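Local coordinates for DUF7790 domain-containing protein (Leptospira interrogans serogroup Icterohaemorrhagiae serovar copenhageni, PDB 6ULO) that is of unknown function but probably carries a Rossmann-like alpha/beta domain, which a transmembrane helix would tether to the membrane in the full-length protein, at residues F136-P139 with E140-K144; N160-L163 with S164-N168; E177-S180 with Y181-L185; Y232-E235 with F236-S239; S256-K259 with D260-P263. All coordinates share one frame; numbering follows the deposited sequence. Where two conformers were deposited one is given.

Contact 1: residues F136-P139 with E140-K144; sequences FSDP and EVYKK
F136 and Y142 each hold CG anti to their own carbonyl carbon, beside the backbone N (chi1 -59° and -57°), and this turns the two rings onto each other across the bend in the chain. They form a face-to-face stack, with centroids 3.9 Å apart and planes only 10° from parallel. The rings overlap broadly but are slightly offset, CD2 of Y142 lying over the centre of the F136 ring, and the closest carbons are F136 CD1 and Y142 CE2 at 3.5 Å. D138 comes to the same tyrosine from the edge, its OD1 in the ring plane and 3.8 Å from Y142 CE2. The other carboxylate oxygen reaches the phenol through water 1, which donates to D138 OD2 at 2.8 Å and also hydrogen-bonds Y142 OH at 3.0 Å. Residues 136-138 form the short loop of a helix-loop-helix connection, joining the end of helix 125-135 to the start of helix 139-166. P139, which has no N-H to offer, sits where that second helix begins. Its carbonyl serves the first turn, taking K143 N at 2.9 Å and, weakly, Y142 N; just before it, D138 O receives V141 N at 3.2 Å. The aliphatic part of K143 runs past the same proline oxygen, with CG 3.4 Å from P139 O, before NZ turns to a hydrogen bond with Q133 in helix 125-135. Helix 94-109 covers the aromatic pair, with H98 set edge-to-face to Y142 and L105 against F136.

Contact 2: residues N160-L163 with S164-N168; sequences NLML and SKKYN
S164 and L161 meet at the tight part of this helix end. In the given conformer, one of two deposited, OG of S164 turns back to donate to L161 O at 2.7 Å, while K165 N reaches the same carbonyl at 3.2 Å, so that one oxygen serves two donors. The buried S164 also gives its backbone N to N160 O at 2.9 Å and faces T174. One turn on, L163 and the Y167 side chain run alongside each other in the same direction, L163 CD2 lying in the ring plane at the edge, 4.0 Å from Y167 CE2. The outer side is open to solvent. There M162 bends at its second and third torsions to lie beside the fully extended K166, M162 SD touching K166 CD at 4.0 Å, and both K165 and K166 are exposed. N168, with positive phi, is the C-prime residue of a Schellman motif that ends helix 139-166: Y169 N turns back to S164 O and N168 N, weakly, to K165 O. R52 lies against the Y167 ring as a cation-pi partner. In this conformer the serine hydroxyl spends its polarity on the helix's own backbone, whereas the two lysines probably keep their charge hydrated.

Contact 3: residues E177-S180 with Y181-L185; sequences EQYS and YIRKL
R183 and Y179 pair one helical turn apart, and the arginine can be followed outward from its backbone. R183 CB rests on the preceding turn, 3.5 Å from Y179 O and 3.8 Å from S180 O. With CG anti to the backbone N (chi1 178°), the chain then runs extended as far as NE. R183 CD passes the tyrosine obliquely, 3.9 Å from Y179 CE2 and 4.2 Å from its OH. At the tip the guanidinium plane is within 7° of parallel to the tyrosine ring, and its two bonded nitrogens leave the helix altogether: NE donates to L107 O and NH2 to Q108 O. Y179 OH ends in the same region, bonded to S110 O. The pair therefore gathers on carbonyls at and just past the C-terminal end of helix 94-109, where the helix dipole would probably suit the arginine's positive charge. Beneath the side chains the helix is regular: R183 N bonds Y179 O at 2.9 Å, K184 N bonds S180 O at 2.9 Å, and I182 N bonds Q178 O at 3.2 Å. Round the helix, I182 turns to A80 and L107, Y181 reaches S84 O with its hydroxyl, and S180 and K184 remain exposed. This is an amphipathic helix packed beside helices 74-82 and 94-109 and followed by edge strand 191-195, as expected of an alpha/beta fold consistent with the Rossmann clan.

Contact 4: residues Y232-E235 with F236-S239; sequences YPQE and FKNS
Y232 and F236 have nearly parallel rings, their planes 11° apart, but the rings are slid so far past each other that they barely overlap and their centroids lie 5.3 Å apart. Touching is confined to the margins, where Y232 CD1 comes 3.4 Å from F236 CE2. F236 turns CG anti to its backbone N (chi1 177°), which carries its ring to Y232; F236 CB, set by the backbone, touches P233 CD at 3.8 Å. The amides of Q234 and N238 are turned 54° against each other. NE2 of Q234 donates in its own amide plane to N238 OD1 at 3.0 Å, yet it stands well above the carbonyl plane of the asparagine. K237 extends back along the chain, laying CG 3.4 Å from P233 O, and its NZ shares water 2 with Q234 OE1. Water 3 similarly links E235 OE1 to N238 ND2, which ties the outer face together through solvent. Inward, L290 touches both aromatic side chains, F286 meets F236, and Y232 OH bonds E227. With P233 at the N-cap position and its carbonyl taking K237 N at 3.0 Å, the arrangement is the first turn of an amphipathic helix, 234-241, with aromatics on the buried side and amides and charges on the wet one.

Contact 5: residues S256-K259 with D260-P263; sequences SVRK and DLFP
The carbonyl of R258 closes the turn, accepting L261 N and F262 N at 2.9 Å each, the former from above the carbonyl plane and the latter within it. R258 itself has left-handed backbone angles (phi 50°, psi 53°), and K259 and D260 follow with helical ones. The R258 side chain bends at the second and third torsions and folds over the turn to meet D260. The grip is side-on and bidentate: NE bonds D260 OD1 at 2.9 Å and NH2 bonds D260 OD2 at 2.9 Å, each oxygen using its syn lone pair. Guanidinium and carboxylate are nearly coplanar, 11° apart, and the two almost straight bonds keep the groups in nearly one plane. L261 lies alongside the arginine, its CG 3.5 Å from R258 NH2, and covers one face of the guanidinium with CD1. R258 to L261 form a beta turn of type I/III character, and the added bond from F262 N extends it to a single helical turn in the loop between strands 249-255 and 277-282. The mouth of the turn is bridged by water 4, which donates to V257 O at 2.8 Å and to F262 O at 2.9 Å. F262 O also receives a CA-H...O contact from K259 CA at 3.4 Å. While the salt bridge sits on the exposed side, the F262 ring faces inward, edge-to-face with H277 and against L300 and M303 of helix 299-306. K259 reaches away to a cation-pi contact with W264.

Overall arrangement
All five contacts are local, but they differ in burial and chemistry. Contacts 1 and 5 are surface turns about 42 Å apart between centres, on opposite sides of the chain's centre; one joins two helices with an aromatic stack, the other lies in the loop between two strands and carries a salt bridge. Contacts 2, 3 and 4 are partly buried. Contacts 1 and 2 mark the two ends of helix 139-166, and contact 3 lies on the next helix, its nearest atoms about 9 Å from contact 2. Contact 4 opens a helix as contact 1 does, but its rings are slid apart where those of contact 1 stack, and it adds an amide pair. Contact 3 sends the tips of Y179 and R183 to carbonyls at the end of helix 94-109.

Contact 1: residues F136-P139 with E140-K144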
# COMPACT_ATOMS: atom_id res chain seq x y z
N PHE A 136 2.58 -23.69 -5.74
CA PHE A 136 1.39 -23.84 -4.89
C PHE A 136 0.84 -25.25 -5.06
O PHE A 136 1.00 -25.86 -6.11
CB PHE A 136 0.28 -22.86 -5.32
CG PHE A 136 0.69 -21.41 -5.26
CD1 PHE A 136 0.57 -20.69 -4.09
CD2 PHE A 136 1.18 -20.78 -6.39
CE1 PHE A 136 0.95 -19.36 -4.03
CE2 PHE A 136 1.57 -19.46 -6.35
CZ PHE A 136 1.44 -18.76 -5.16
N SER A 137 0.12 -25.72 -4.04
CA SER A 137 -0.66 -26.95 -4.23
C SER A 137 -1.95 -26.68 -4.98
O SER A 137 -2.51 -27.60 -5.58
CB SER A 137 -0.99 -27.61 -2.88
OG SER A 137 0.17 -28.20 -2.34
N ASP A 138 -2.46 -25.44 -4.93
CA ASP A 138 -3.67 -25.03 -5.64
C ASP A 138 -3.30 -23.91 -6.62
O ASP A 138 -3.79 -22.77 -6.51
CB ASP A 138 -4.79 -24.60 -4.69
CG ASP A 138 -4.38 -23.51 -3.69
OD1 ASP A 138 -3.17 -23.21 -3.50
OD2 ASP A 138 -5.33 -22.99 -3.05
N PRO A 139 -2.42 -24.18 -7.59
CA PRO A 139 -1.95 -23.08 -8.42
C PRO A 139 -3.02 -22.47 -9.28
O PRO A 139 -2.85 -21.32 -9.69
CB PRO A 139 -0.89 -23.75 -9.30
CG PRO A 139 -1.36 -25.22 -9.37
CD PRO A 139 -1.83 -25.47 -7.97
N GLU A 140 -4.10 -23.19 -9.60
CA GLU A 140 -5.11 -22.60 -10.48
C GLU A 140 -5.76 -21.36 -9.86
O GLU A 140 -6.18 -20.47 -10.60
CB GLU A 140 -6.18 -23.63 -10.82
CG GLU A 140 -7.04 -23.27 -12.01
CD GLU A 140 -6.28 -23.18 -13.35
OE1 GLU A 140 -5.13 -23.66 -13.49
OE2 GLU A 140 -6.86 -22.63 -14.31
N VAL A 141 -5.85 -21.28 -8.53
CA VAL A 141 -6.36 -20.08 -7.87
C VAL A 141 -5.57 -18.88 -8.35
O VAL A 141 -6.12 -17.81 -8.69
CB VAL A 141 -6.27 -20.24 -6.34
CG1 VAL A 141 -6.54 -18.94 -5.63
CG2 VAL A 141 -7.26 -21.33 -5.85
N TYR A 142 -4.24 -19.04 -8.40
CA TYR A 142 -3.33 -17.95 -8.74
C TYR A 142 -3.21 -17.77 -10.24
O TYR A 142 -3.05 -16.63 -10.69
CB TYR A 142 -1.97 -18.18 -8.05
CG TYR A 142 -2.18 -18.29 -6.55
CD1 TYR A 142 -2.18 -17.16 -5.74
CD2 TYR A 142 -2.45 -19.54 -5.95
CE1 TYR A 142 -2.44 -17.28 -4.37
CE2 TYR A 142 -2.71 -19.65 -4.62
CZ TYR A 142 -2.69 -18.54 -3.83
OH TYR A 142 -2.97 -18.73 -2.49
N LYS A 143 -3.30 -18.84 -11.03
CA LYS A 143 -3.27 -18.68 -12.48
C LYS A 143 -4.48 -17.88 -12.95
O LYS A 143 -4.37 -17.04 -13.85
CB LYS A 143 -3.22 -20.04 -13.19
CG LYS A 143 -1.94 -20.78 -12.96
CD LYS A 143 -1.97 -22.15 -13.65
CE LYS A 143 -0.79 -22.36 -14.54
NZ LYS A 143 -0.83 -23.69 -15.19
N LYS A 144 -5.65 -18.13 -12.35
CA LYS A 144 -6.83 -17.35 -12.70
C LYS A 144 -6.62 -15.88 -12.37
O LYS A 144 -6.95 -15.00 -13.17
CB LYS A 144 -8.05 -17.89 -11.95
CG LYS A 144 -8.59 -19.23 -12.43
CD LYS A 144 -9.81 -19.60 -11.58
CE LYS A 144 -10.42 -20.90 -11.99
NZ LYS A 144 -10.62 -20.88 -13.45
O HOH W 1 -5.51 -20.36 -2.23

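Contact 2: residues N160-L163 with S164-N168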
# COMPACT_ATOMS: atom_id res chain seq x y z
N ASN A 160 3.57 3.60 -15.63
CA ASN A 160 4.57 3.97 -14.64
C ASN A 160 5.90 4.31 -15.27
O ASN A 160 6.59 5.21 -14.80
CB ASN A 160 4.75 2.85 -13.59
CG ASN A 160 3.61 2.80 -12.60
OD1 ASN A 160 2.80 3.70 -12.52
ND2 ASN A 160 3.55 1.72 -11.86
N LEU A 161 6.32 3.55 -16.29
CA LEU A 161 7.57 3.89 -16.94
C LEU A 161 7.48 5.28 -17.56
O LEU A 161 8.36 6.12 -17.37
CB LEU A 161 7.88 2.84 -17.99
CG LEU A 161 9.09 3.11 -18.88
CD1 LEU A 161 10.32 3.31 -18.06
CD2 LEU A 161 9.25 1.98 -19.88
N MET A 162 6.39 5.54 -18.27
CA MET A 162 6.15 6.86 -18.83
C MET A 162 6.22 7.96 -17.78
O MET A 162 6.88 8.98 -17.99
CB MET A 162 4.82 6.83 -19.57
CG MET A 162 4.44 8.14 -20.27
SD MET A 162 3.79 9.45 -19.16
CE MET A 162 2.20 8.76 -18.75
N LEU A 163 5.54 7.77 -16.63
CA LEU A 163 5.49 8.80 -15.59
C LEU A 163 6.85 9.04 -14.96
O LEU A 163 7.22 10.19 -14.67
CB LEU A 163 4.52 8.34 -14.50
CG LEU A 163 3.04 8.28 -14.88
CD1 LEU A 163 2.28 7.57 -13.78
CD2 LEU A 163 2.43 9.67 -15.13
N SER A 164 7.59 7.97 -14.71
CA SER A 164 8.92 8.09 -14.12
C SER A 164 9.83 8.96 -14.99
O SER A 164 10.64 9.73 -14.47
CB SER A 164 9.54 6.71 -13.94
OG SER A 164 10.02 6.23 -15.20
N LYS A 165 9.70 8.86 -16.32
CA LYS A 165 10.50 9.71 -17.19
C LYS A 165 9.91 11.11 -17.29
O LYS A 165 10.66 12.09 -17.31
CB LYS A 165 10.61 9.07 -18.57
CG LYS A 165 11.39 7.80 -18.52
CD LYS A 165 11.74 7.31 -19.91
CE LYS A 165 12.90 6.32 -19.84
NZ LYS A 165 13.30 5.85 -21.22
N LYS A 166 8.58 11.21 -17.36
CA LYS A 166 7.92 12.51 -17.54
C LYS A 166 8.22 13.43 -16.38
O LYS A 166 8.46 14.62 -16.57
CB LYS A 166 6.42 12.29 -17.69
CG LYS A 166 5.59 13.57 -17.75
CD LYS A 166 4.12 13.24 -17.98
CE LYS A 166 3.27 14.51 -18.03
NZ LYS A 166 1.83 14.16 -18.22
N TYR A 167 8.18 12.89 -15.16
CA TYR A 167 8.43 13.69 -13.97
C TYR A 167 9.80 13.48 -13.39
O TYR A 167 10.11 14.05 -12.34
CB TYR A 167 7.33 13.46 -12.92
CG TYR A 167 5.98 13.86 -13.44
CD1 TYR A 167 5.65 15.21 -13.58
CD2 TYR A 167 5.05 12.92 -13.85
CE1 TYR A 167 4.42 15.58 -14.07
CE2 TYR A 167 3.82 13.30 -14.34
CZ TYR A 167 3.50 14.62 -14.45
OH TYR A 167 2.28 14.96 -14.95
N ASN A 168 10.64 12.68 -14.05
CA ASN A 168 12.05 12.53 -13.68
C ASN A 168 12.21 12.12 -12.22
O ASN A 168 12.83 12.81 -11.41
CB ASN A 168 12.89 13.79 -13.99
CG ASN A 168 14.40 13.54 -13.83
OD1 ASN A 168 14.87 12.40 -13.87
ND2 ASN A 168 15.16 14.61 -13.60

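Contact 3: residues E177-S180 with Y181-L185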
# COMPACT_ATOMS: atom_id res chain seq x y z
N GLU A 177 18.36 0.31 -7.78
CA GLU A 177 18.54 0.28 -6.33
C GLU A 177 17.20 0.12 -5.61
O GLU A 177 17.09 -0.69 -4.68
CB GLU A 177 19.26 1.53 -5.84
CG GLU A 177 19.62 1.47 -4.38
CD GLU A 177 20.34 2.72 -3.90
OE1 GLU A 177 20.38 3.71 -4.67
OE2 GLU A 177 20.86 2.72 -2.77
N GLN A 178 16.17 0.85 -6.04
CA GLN A 178 14.86 0.71 -5.40
C GLN A 178 14.25 -0.65 -5.68
O GLN A 178 13.64 -1.26 -4.79
CB GLN A 178 13.94 1.88 -5.75
CG GLN A 178 14.46 3.19 -5.17
CD GLN A 178 13.57 4.38 -5.44
OE1 GLN A 178 12.40 4.24 -5.84
NE2 GLN A 178 14.12 5.58 -5.21
N TYR A 179 14.45 -1.18 -6.88
CA TYR A 179 14.01 -2.54 -7.17
C TYR A 179 14.67 -3.53 -6.22
O TYR A 179 14.01 -4.39 -5.62
CB TYR A 179 14.30 -2.93 -8.63
CG TYR A 179 13.82 -4.35 -8.88
CD1 TYR A 179 12.48 -4.60 -9.11
CD2 TYR A 179 14.70 -5.42 -8.82
CE1 TYR A 179 12.01 -5.89 -9.26
CE2 TYR A 179 14.24 -6.71 -8.99
CZ TYR A 179 12.89 -6.94 -9.20
OH TYR A 179 12.40 -8.23 -9.34
N SER A 180 16.00 -3.42 -6.08
CA SER A 180 16.73 -4.35 -5.23
C SER A 180 16.26 -4.27 -3.78
O SER A 180 16.20 -5.30 -3.08
CB SER A 180 18.22 -4.02 -5.30
OG SER A 180 18.94 -4.91 -4.50
N TYR A 181 15.88 -3.08 -3.31
CA TYR A 181 15.41 -2.93 -1.93
C TYR A 181 14.11 -3.71 -1.73
O TYR A 181 13.95 -4.44 -0.74
CB TYR A 181 15.20 -1.44 -1.62
CG TYR A 181 14.82 -1.21 -0.18
CD1 TYR A 181 15.80 -1.08 0.81
CD2 TYR A 181 13.50 -1.18 0.22
CE1 TYR A 181 15.46 -0.90 2.14
CE2 TYR A 181 13.16 -1.05 1.57
CZ TYR A 181 14.14 -0.89 2.50
OH TYR A 181 13.83 -0.75 3.82
N ILE A 182 13.16 -3.55 -2.66
CA ILE A 182 11.90 -4.28 -2.57
C ILE A 182 12.12 -5.78 -2.72
O ILE A 182 11.53 -6.59 -1.98
CB ILE A 182 10.90 -3.72 -3.61
CG1 ILE A 182 10.48 -2.29 -3.21
CG2 ILE A 182 9.70 -4.63 -3.79
CD1 ILE A 182 9.79 -2.19 -1.84
N ARG A 183 12.99 -6.18 -3.65
CA ARG A 183 13.25 -7.61 -3.82
C ARG A 183 13.86 -8.21 -2.56
O ARG A 183 13.55 -9.35 -2.20
CB ARG A 183 14.17 -7.83 -5.01
CG ARG A 183 14.50 -9.32 -5.19
CD ARG A 183 15.12 -9.64 -6.52
NE ARG A 183 15.22 -11.09 -6.74
CZ ARG A 183 16.37 -11.76 -6.76
NH1 ARG A 183 17.52 -11.10 -6.60
NH2 ARG A 183 16.35 -13.07 -6.98
N LYS A 184 14.75 -7.47 -1.90
CA LYS A 184 15.35 -7.96 -0.66
C LYS A 184 14.28 -8.23 0.39
O LYS A 184 14.25 -9.32 1.00
CB LYS A 184 16.37 -6.95 -0.15
CG LYS A 184 17.05 -7.43 1.13
CD LYS A 184 17.97 -6.39 1.69
CE LYS A 184 18.73 -6.86 2.90
NZ LYS A 184 19.21 -5.69 3.68
N LEU A 185 13.35 -7.30 0.58
CA LEU A 185 12.22 -7.54 1.49
C LEU A 185 11.43 -8.77 1.06
O LEU A 185 11.01 -9.57 1.91
CB LEU A 185 11.31 -6.32 1.57
CG LEU A 185 11.93 -5.04 2.10
CD1 LEU A 185 10.85 -3.92 2.15
CD2 LEU A 185 12.56 -5.25 3.50

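Contact 4: residues Y232-E235 with F236-S239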
# COMPACT_ATOMS: atom_id res chain seq x y z
N TYR A 232 -16.03 7.62 9.39
CA TYR A 232 -15.23 6.76 10.27
C TYR A 232 -16.09 6.08 11.32
O TYR A 232 -16.73 6.77 12.12
CB TYR A 232 -14.19 7.60 11.00
CG TYR A 232 -13.22 8.30 10.07
CD1 TYR A 232 -12.39 7.57 9.22
CD2 TYR A 232 -13.11 9.69 10.04
CE1 TYR A 232 -11.49 8.17 8.38
CE2 TYR A 232 -12.21 10.31 9.20
CZ TYR A 232 -11.40 9.55 8.37
OH TYR A 232 -10.51 10.22 7.55
N PRO A 233 -16.12 4.74 11.36
CA PRO A 233 -16.87 4.04 12.42
C PRO A 233 -15.95 3.69 13.59
O PRO A 233 -14.72 3.79 13.52
CB PRO A 233 -17.32 2.77 11.70
CG PRO A 233 -16.12 2.45 10.82
CD PRO A 233 -15.62 3.82 10.33
N GLN A 234 -16.58 3.19 14.66
CA GLN A 234 -15.85 2.93 15.90
C GLN A 234 -14.71 1.93 15.72
O GLN A 234 -13.63 2.12 16.29
CB GLN A 234 -16.83 2.42 16.94
CG GLN A 234 -16.26 2.38 18.32
CD GLN A 234 -15.87 3.75 18.79
OE1 GLN A 234 -16.66 4.70 18.70
NE2 GLN A 234 -14.64 3.88 19.27
N GLU A 235 -14.92 0.84 14.97
CA GLU A 235 -13.85 -0.15 14.88
C GLU A 235 -12.61 0.42 14.21
O GLU A 235 -11.49 0.10 14.60
CB GLU A 235 -14.32 -1.42 14.17
CG GLU A 235 -15.22 -2.35 15.02
CD GLU A 235 -14.57 -2.98 16.31
OE1 GLU A 235 -13.32 -3.07 16.46
OE2 GLU A 235 -15.34 -3.41 17.20
N PHE A 236 -12.79 1.30 13.22
CA PHE A 236 -11.66 1.93 12.56
C PHE A 236 -10.98 2.92 13.50
O PHE A 236 -9.74 2.98 13.58
CB PHE A 236 -12.15 2.63 11.30
CG PHE A 236 -11.09 3.39 10.55
CD1 PHE A 236 -10.35 2.78 9.56
CD2 PHE A 236 -10.88 4.74 10.77
CE1 PHE A 236 -9.38 3.49 8.85
CE2 PHE A 236 -9.93 5.46 10.07
CZ PHE A 236 -9.15 4.84 9.11
N LYS A 237 -11.77 3.68 14.27
CA LYS A 237 -11.16 4.56 15.24
C LYS A 237 -10.30 3.77 16.22
O LYS A 237 -9.15 4.14 16.50
CB LYS A 237 -12.25 5.32 16.00
CG LYS A 237 -13.06 6.29 15.15
CD LYS A 237 -14.22 6.87 15.96
CE LYS A 237 -14.92 7.94 15.18
NZ LYS A 237 -16.01 8.53 15.98
N ASN A 238 -10.84 2.68 16.76
CA ASN A 238 -10.09 1.88 17.72
C ASN A 238 -8.83 1.31 17.10
O ASN A 238 -7.76 1.31 17.74
CB ASN A 238 -10.94 0.73 18.24
CG ASN A 238 -12.01 1.17 19.17
OD1 ASN A 238 -12.05 2.32 19.63
ND2 ASN A 238 -12.91 0.26 19.46
N SER A 239 -8.92 0.80 15.87
CA SER A 239 -7.73 0.18 15.30
C SER A 239 -6.64 1.21 15.00
O SER A 239 -5.46 0.94 15.24
CB SER A 239 -8.05 -0.70 14.09
OG SER A 239 -8.62 0.08 13.07
O HOH W 2 -17.63 6.43 16.64
O HOH W 3 -12.17 -2.52 18.85

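Contact 5: residues S256-K259 with D260-P263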
# COMPACT_ATOMS: atom_id res chain seq x y z
N SER A 256 -10.99 12.84 -4.21
CA SER A 256 -11.42 13.16 -5.57
C SER A 256 -12.64 14.06 -5.61
O SER A 256 -13.27 14.16 -6.66
CB SER A 256 -11.67 11.85 -6.35
OG SER A 256 -12.71 11.08 -5.75
N VAL A 257 -12.97 14.70 -4.50
CA VAL A 257 -14.13 15.58 -4.40
C VAL A 257 -13.63 16.96 -4.01
O VAL A 257 -12.50 17.15 -3.57
CB VAL A 257 -15.17 15.06 -3.38
CG1 VAL A 257 -15.65 13.69 -3.76
CG2 VAL A 257 -14.56 15.02 -2.00
N ARG A 258 -14.52 17.95 -4.16
CA ARG A 258 -14.23 19.35 -3.84
C ARG A 258 -12.92 19.80 -4.49
O ARG A 258 -12.03 20.34 -3.84
CB ARG A 258 -14.24 19.63 -2.33
CG ARG A 258 -15.62 19.51 -1.68
CD ARG A 258 -16.62 20.52 -2.26
NE ARG A 258 -16.19 21.92 -2.20
CZ ARG A 258 -16.37 22.72 -1.15
NH1 ARG A 258 -16.92 22.24 -0.04
NH2 ARG A 258 -15.99 23.99 -1.20
N LYS A 259 -12.83 19.60 -5.80
CA LYS A 259 -11.61 20.00 -6.49
C LYS A 259 -11.42 21.52 -6.50
O LYS A 259 -10.30 21.98 -6.76
CB LYS A 259 -11.61 19.43 -7.90
CG LYS A 259 -12.57 20.14 -8.82
CD LYS A 259 -12.91 19.26 -10.02
CE LYS A 259 -11.74 19.02 -10.95
NZ LYS A 259 -12.19 18.81 -12.39
N ASP A 260 -12.47 22.30 -6.19
CA ASP A 260 -12.28 23.74 -5.98
C ASP A 260 -11.34 24.01 -4.81
O ASP A 260 -10.52 24.93 -4.86
CB ASP A 260 -13.62 24.46 -5.78
CG ASP A 260 -14.38 23.95 -4.56
OD1 ASP A 260 -14.60 22.71 -4.45
OD2 ASP A 260 -14.73 24.79 -3.69
N LEU A 261 -11.45 23.22 -3.74
CA LEU A 261 -10.56 23.36 -2.59
C LEU A 261 -9.28 22.56 -2.75
O LEU A 261 -8.20 23.00 -2.30
CB LEU A 261 -11.23 22.83 -1.33
CG LEU A 261 -12.51 23.55 -0.93
CD1 LEU A 261 -13.03 22.85 0.34
CD2 LEU A 261 -12.23 25.05 -0.66
N PHE A 262 -9.38 21.42 -3.43
CA PHE A 262 -8.33 20.40 -3.46
C PHE A 262 -8.12 20.01 -4.92
O PHE A 262 -8.56 18.95 -5.37
CB PHE A 262 -8.74 19.20 -2.61
CG PHE A 262 -9.03 19.54 -1.18
CD1 PHE A 262 -8.03 20.02 -0.36
CD2 PHE A 262 -10.32 19.43 -0.67
CE1 PHE A 262 -8.30 20.35 0.98
CE2 PHE A 262 -10.59 19.78 0.66
CZ PHE A 262 -9.58 20.25 1.47
N PRO A 263 -7.42 20.84 -5.69
CA PRO A 263 -7.34 20.60 -7.13
C PRO A 263 -6.60 19.29 -7.44
O PRO A 263 -5.67 18.89 -6.73
CB PRO A 263 -6.59 21.82 -7.67
CG PRO A 263 -6.80 22.91 -6.64
CD PRO A 263 -6.87 22.16 -5.31
O HOH W 4 -10.22 16.64 -5.06